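Local coordinates for protein restriction endonuclease S subunits (Thermoanaerobacter tengcongensis, PDB 3OKG) that probably serves as the DNA-binding specificity subunit of a type I methyltransferase built from M and S polypeptides, at residues E71-G74 with Q75-P78. Sequence-based numbering, arbitrary orientation.
Sequences EILG and QHAP
A tight local turn at the surface brings Leu-73, the last residue of edge strand 70-73 in a four-stranded mixed sheet, and Gly-74 just after it against His-76 and Ala-77 in the loop leading to strand 81-84. Two successive i to i+3 backbone hydrogen bonds define it. His-76 N donates to Leu-73 O at 2.7 Å, with a bent N-H...O angle of 143°, and Ala-77 N donates to Gly-74 O at 3.0 Å, nearly straight at 169°. Both donors stand above the carbonyl planes of their acceptors. Consecutive bonds of this span, with helical backbone angles at Gly-74 and Gln-75, describe two overlapping beta turns that together make a short 3-10 turn within the DNA specificity domain. Ile-72 turns its CG2 methyl opposite the backbone N (chi1 -60°), and CG2 lies 4.0 Å from His-76 CB, while CD1 extends to meet Pro-78 CD tip to tip at 4.1 Å. The imidazole places ND1 3.8 Å from Leu-73 CB, and a water bound to Leu-73 N at 3.0 Å also makes a weak contact with ND1. Gln-75 CG sits over one ring face, offset toward the rim. From neighbouring strand 50-54, Tyr-53 touches both Ile-72 and Pro-78, and Phe-51 packs on Ala-77.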
ATOM      1  N   GLU A  71     -13.488 -13.995  26.543  1.00 20.92           N
ATOM      2  CA  GLU A  71     -14.363 -14.713  27.443  1.00 22.94           C
ATOM      3  C   GLU A  71     -14.312 -13.993  28.782  1.00 30.73           C
ATOM      4  O   GLU A  71     -13.238 -13.763  29.346  1.00 26.79           O
ATOM      5  CB  GLU A  71     -13.995 -16.197  27.557  1.00 23.37           C
ATOM      6  CG  GLU A  71     -15.048 -16.997  28.305  1.00 30.16           C
ATOM      7  CD  GLU A  71     -15.122 -18.438  27.856  1.00 29.80           C
ATOM      8  OE1 GLU A  71     -14.262 -18.859  27.061  1.00 33.62           O
ATOM      9  OE2 GLU A  71     -16.043 -19.150  28.295  1.00 38.63           O
ATOM     10  N   ILE A  72     -15.483 -13.637  29.279  1.00 23.02           N
ATOM     11  CA  ILE A  72     -15.592 -12.796  30.455  1.00 22.54           C
ATOM     12  C   ILE A  72     -16.512 -13.408  31.504  1.00 26.87           C
ATOM     13  O   ILE A  72     -17.521 -14.028  31.191  1.00 21.06           O
ATOM     14  CB  ILE A  72     -16.136 -11.406  30.074  1.00 25.41           C
ATOM     15  CG1 ILE A  72     -15.196 -10.735  29.070  1.00 33.12           C
ATOM     16  CG2 ILE A  72     -16.318 -10.538  31.315  1.00 30.73           C
ATOM     17  CD1 ILE A  72     -15.807  -9.463  28.427  1.00 32.59           C
ATOM     18  N   LEU A  73     -16.141 -13.236  32.769  1.00 31.55           N
ATOM     19  CA  LEU A  73     -16.981 -13.689  33.863  1.00 29.30           C
ATOM     20  C   LEU A  73     -18.196 -12.759  33.980  1.00 19.72           C
ATOM     21  O   LEU A  73     -18.058 -11.544  33.888  1.00 25.77           O
ATOM     22  CB  LEU A  73     -16.159 -13.679  35.160  1.00 39.74           C
ATOM     23  CG  LEU A  73     -16.643 -14.535  36.328  1.00 32.60           C
ATOM     24  CD1 LEU A  73     -16.895 -15.960  35.924  1.00 24.67           C
ATOM     25  CD2 LEU A  73     -15.620 -14.466  37.466  1.00 34.07           C
ATOM     26  N   GLY A  74     -19.385 -13.322  34.198  1.00 26.38           N
ATOM     27  CA  GLY A  74     -20.591 -12.508  34.221  1.00 29.14           C
ATOM     28  C   GLY A  74     -20.479 -11.340  35.181  1.00 30.25           C
ATOM     29  O   GLY A  74     -20.896 -10.216  34.890  1.00 26.84           O
ATOM     30  N   GLN A  75     -19.910 -11.607  36.349  1.00 30.91           N
ATOM     31  CA  GLN A  75     -19.681 -10.558  37.332  1.00 27.49           C
ATOM     32  C   GLN A  75     -19.032  -9.330  36.711  1.00 29.30           C
ATOM     33  O   GLN A  75     -19.322  -8.199  37.089  1.00 31.61           O
ATOM     34  CB  GLN A  75     -18.771 -11.091  38.443  1.00 30.15           C
ATOM     35  CG  GLN A  75     -18.297 -10.014  39.375  1.00 45.08           C
ATOM     36  CD  GLN A  75     -17.444 -10.569  40.486  1.00 54.55           C
ATOM     37  OE1 GLN A  75     -17.256 -11.788  40.590  1.00 43.71           O
ATOM     38  NE2 GLN A  75     -16.918  -9.683  41.328  1.00 61.07           N
ATOM     39  N   HIS A  76     -18.152  -9.562  35.744  1.00 24.92           N
ATOM     40  CA  HIS A  76     -17.375  -8.492  35.160  1.00 25.46           C
ATOM     41  C   HIS A  76     -17.870  -7.994  33.798  1.00 29.46           C
ATOM     42  O   HIS A  76     -17.148  -7.269  33.102  1.00 26.00           O
ATOM     43  CB  HIS A  76     -15.936  -8.951  35.015  1.00 29.70           C
ATOM     44  CG  HIS A  76     -15.288  -9.281  36.318  1.00 45.56           C
ATOM     45  ND1 HIS A  76     -14.586 -10.447  36.526  1.00 45.70           N
ATOM     46  CD2 HIS A  76     -15.258  -8.606  37.490  1.00 47.54           C
ATOM     47  CE1 HIS A  76     -14.134 -10.468  37.767  1.00 55.49           C
ATOM     48  NE2 HIS A  76     -14.529  -9.363  38.374  1.00 57.79           N
ATOM     49  N   ALA A  77     -19.078  -8.381  33.420  1.00 33.78           N
ATOM     50  CA  ALA A  77     -19.680  -7.877  32.175  1.00 28.42           C
ATOM     51  C   ALA A  77     -19.676  -6.367  32.105  1.00 33.86           C
ATOM     52  O   ALA A  77     -20.237  -5.702  32.970  1.00 31.14           O
ATOM     53  CB  ALA A  77     -21.125  -8.382  32.017  1.00 25.85           C
ATOM     54  N   PRO A  78     -19.077  -5.822  31.037  1.00 31.88           N
ATOM     55  CA  PRO A  78     -19.141  -4.398  30.691  1.00 37.74           C
ATOM     56  C   PRO A  78     -20.602  -3.951  30.573  1.00 27.09           C
ATOM     57  O   PRO A  78     -21.510  -4.758  30.351  1.00 26.15           O
ATOM     58  CB  PRO A  78     -18.458  -4.336  29.322  1.00 32.35           C
ATOM     59  CG  PRO A  78     -17.669  -5.586  29.219  1.00 31.79           C
ATOM     60  CD  PRO A  78     -18.355  -6.617  30.034  1.00 34.83           C
TER
HETATM   61  O   HOH W   1     -13.620 -11.909  33.601  1.00 34.34           O